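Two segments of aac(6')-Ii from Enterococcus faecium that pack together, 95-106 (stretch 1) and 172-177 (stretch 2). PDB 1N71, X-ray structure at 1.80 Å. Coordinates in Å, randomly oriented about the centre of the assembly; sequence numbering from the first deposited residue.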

# COMPACT_ATOMS: atom_id res chain seq x y z
N LEU A 95 -19.01 3.56 -4.48
CA LEU A 95 -17.75 4.05 -3.94
C LEU A 95 -17.06 4.92 -5.00
O LEU A 95 -16.58 6.01 -4.69
CB LEU A 95 -16.83 2.88 -3.58
CG LEU A 95 -15.41 3.27 -3.16
CD1 LEU A 95 -15.44 4.04 -1.85
CD2 LEU A 95 -14.56 2.03 -3.02
N GLU A 96 -17.02 4.43 -6.23
CA GLU A 96 -16.37 5.18 -7.31
C GLU A 96 -16.97 6.57 -7.50
O GLU A 96 -16.24 7.53 -7.72
CB GLU A 96 -16.42 4.36 -8.60
CG GLU A 96 -15.43 3.19 -8.56
CD GLU A 96 -15.45 2.33 -9.81
OE1 GLU A 96 -15.75 2.86 -10.89
OE2 GLU A 96 -15.13 1.13 -9.71
N LYS A 97 -18.29 6.68 -7.39
CA LYS A 97 -18.94 7.98 -7.53
C LYS A 97 -18.50 8.91 -6.39
O LYS A 97 -18.20 10.08 -6.61
CB LYS A 97 -20.46 7.83 -7.51
N GLU A 98 -18.45 8.37 -5.17
CA GLU A 98 -18.04 9.14 -3.99
C GLU A 98 -16.60 9.62 -4.08
O GLU A 98 -16.29 10.77 -3.77
CB GLU A 98 -18.21 8.31 -2.71
CG GLU A 98 -19.64 7.99 -2.32
CD GLU A 98 -20.35 9.15 -1.64
OE1 GLU A 98 -19.76 9.74 -0.72
OE2 GLU A 98 -21.50 9.46 -2.03
N VAL A 99 -15.70 8.74 -4.50
CA VAL A 99 -14.29 9.10 -4.62
C VAL A 99 -14.13 10.19 -5.67
O VAL A 99 -13.46 11.19 -5.45
CB VAL A 99 -13.43 7.88 -5.02
CG1 VAL A 99 -12.00 8.31 -5.29
CG2 VAL A 99 -13.46 6.83 -3.91
N ALA A 100 -14.77 10.00 -6.82
CA ALA A 100 -14.68 10.98 -7.89
C ALA A 100 -15.13 12.36 -7.42
O ALA A 100 -14.50 13.36 -7.74
CB ALA A 100 -15.54 10.54 -9.07
N SER A 101 -16.22 12.40 -6.65
CA SER A 101 -16.76 13.67 -6.16
C SER A 101 -15.81 14.41 -5.24
O SER A 101 -15.98 15.60 -5.00
CB SER A 101 -18.10 13.44 -5.45
OG SER A 101 -17.93 12.76 -4.22
N ARG A 102 -14.80 13.72 -4.72
CA ARG A 102 -13.83 14.37 -3.85
C ARG A 102 -12.55 14.72 -4.60
O ARG A 102 -11.56 15.10 -3.99
CB ARG A 102 -13.49 13.47 -2.65
CG ARG A 102 -14.70 13.09 -1.80
CD ARG A 102 -14.29 12.62 -0.42
NE ARG A 102 -15.45 12.18 0.36
CZ ARG A 102 -15.40 11.88 1.65
NH1 ARG A 102 -14.25 11.98 2.32
NH2 ARG A 102 -16.50 11.47 2.28
N GLY A 103 -12.59 14.59 -5.92
CA GLY A 103 -11.41 14.91 -6.72
C GLY A 103 -10.51 13.71 -6.96
O GLY A 103 -9.41 13.85 -7.49
N GLY A 104 -10.98 12.53 -6.55
CA GLY A 104 -10.21 11.32 -6.73
C GLY A 104 -10.04 10.93 -8.19
O GLY A 104 -10.94 11.15 -9.01
N ILE A 105 -8.90 10.34 -8.51
CA ILE A 105 -8.58 9.92 -9.87
C ILE A 105 -8.53 8.40 -10.01
O ILE A 105 -9.04 7.83 -10.97
CB ILE A 105 -7.18 10.43 -10.30
CG1 ILE A 105 -7.09 11.95 -10.15
CG2 ILE A 105 -6.88 9.99 -11.71
CD1 ILE A 105 -5.74 12.51 -10.54
N THR A 106 -7.91 7.75 -9.04
CA THR A 106 -7.78 6.31 -9.10
C THR A 106 -8.01 5.62 -7.76
O THR A 106 -7.77 6.18 -6.69
CB THR A 106 -6.37 5.90 -9.59
OG1 THR A 106 -6.27 4.47 -9.61
CG2 THR A 106 -5.32 6.44 -8.65
N ALA A 172 -5.97 -1.85 -9.93
CA ALA A 172 -6.30 -0.43 -9.92
C ALA A 172 -7.20 -0.05 -11.09
O ALA A 172 -7.27 -0.75 -12.10
CB ALA A 172 -5.02 0.40 -9.95
N LYS A 173 -7.88 1.07 -10.92
CA LYS A 173 -8.77 1.58 -11.93
C LYS A 173 -8.78 3.10 -11.82
O LYS A 173 -8.79 3.65 -10.72
CB LYS A 173 -10.20 1.05 -11.72
CG LYS A 173 -11.23 1.58 -12.71
CD LYS A 173 -12.63 1.05 -12.39
CE LYS A 173 -13.67 1.57 -13.37
NZ LYS A 173 -15.05 1.11 -13.02
N THR A 174 -8.72 3.78 -12.96
CA THR A 174 -8.79 5.23 -12.96
C THR A 174 -10.28 5.43 -13.22
O THR A 174 -10.82 4.94 -14.21
CB THR A 174 -7.90 5.82 -14.05
OG1 THR A 174 -6.53 5.77 -13.60
CG2 THR A 174 -8.28 7.25 -14.36
N ILE A 175 -10.94 6.14 -12.32
CA ILE A 175 -12.39 6.29 -12.38
C ILE A 175 -13.05 7.45 -13.12
O ILE A 175 -14.28 7.55 -13.13
CB ILE A 175 -12.97 6.24 -10.96
CG1 ILE A 175 -12.40 7.40 -10.13
CG2 ILE A 175 -12.58 4.91 -10.31
CD1 ILE A 175 -12.92 7.45 -8.71
N ILE A 176 -12.26 8.32 -13.73
CA ILE A 176 -12.83 9.44 -14.47
C ILE A 176 -12.12 9.59 -15.80
O ILE A 176 -11.03 9.04 -16.00
CB ILE A 176 -12.70 10.76 -13.68
CG1 ILE A 176 -11.23 11.05 -13.38
CG2 ILE A 176 -13.52 10.69 -12.39
CD1 ILE A 176 -11.00 12.40 -12.71
N PRO A 177 -12.73 10.34 -16.73
CA PRO A 177 -12.15 10.57 -18.05
C PRO A 177 -10.79 11.24 -17.95
O PRO A 177 -10.57 12.14 -17.14
CB PRO A 177 -13.18 11.47 -18.73
CG PRO A 177 -14.46 11.03 -18.10
CD PRO A 177 -14.08 10.93 -16.65
O HOH W 1 -16.08 5.17 -12.08
O HOH W 2 -4.81 3.84 -11.77

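A polar group removed from bulk solvent must find a partner, and the junction of these two segments of aac(6')-Ii shows how backbone, side chain and water share that task. Stretch 1 leaves its helix through a glycine turn and meets stretch 2 as an antiparallel partner, with T106 and T174 forming a non-hydrogen-bonded pair whose CA atoms lie 4.1 Å apart. The carbonyls beside this pair are nevertheless satisfied. I105 O accepts from I175 N at 2.9 Å and also lies 3.3 Å from T174 CA, a CA-H...O contact. K173 O, by contrast, receives a side-chain donor: T106 OG1 approaches to 2.9 Å, spending its proton there, so that the same hydroxyl accepts from water 2 at 2.7 Å. That water also reaches T174 OG1 at 3.2 Å, joining the two threonines on one face of the sheet.

At the helix, the fully extended K173 side chain carries NZ to 2.8 Å from E96 OE1, a hydrogen-bonded salt bridge. Water 1 donates to E96 OE1 at 2.6 Å and to I175 O at 3.2 Å, tying carboxylate to backbone. Alongside these polar links, I175 CD1 packs 3.6 Å from V99 CG1, while I176 CG2 lies 3.9 Å from A100 CB, contacts that bury hydrocarbon without demanding partners.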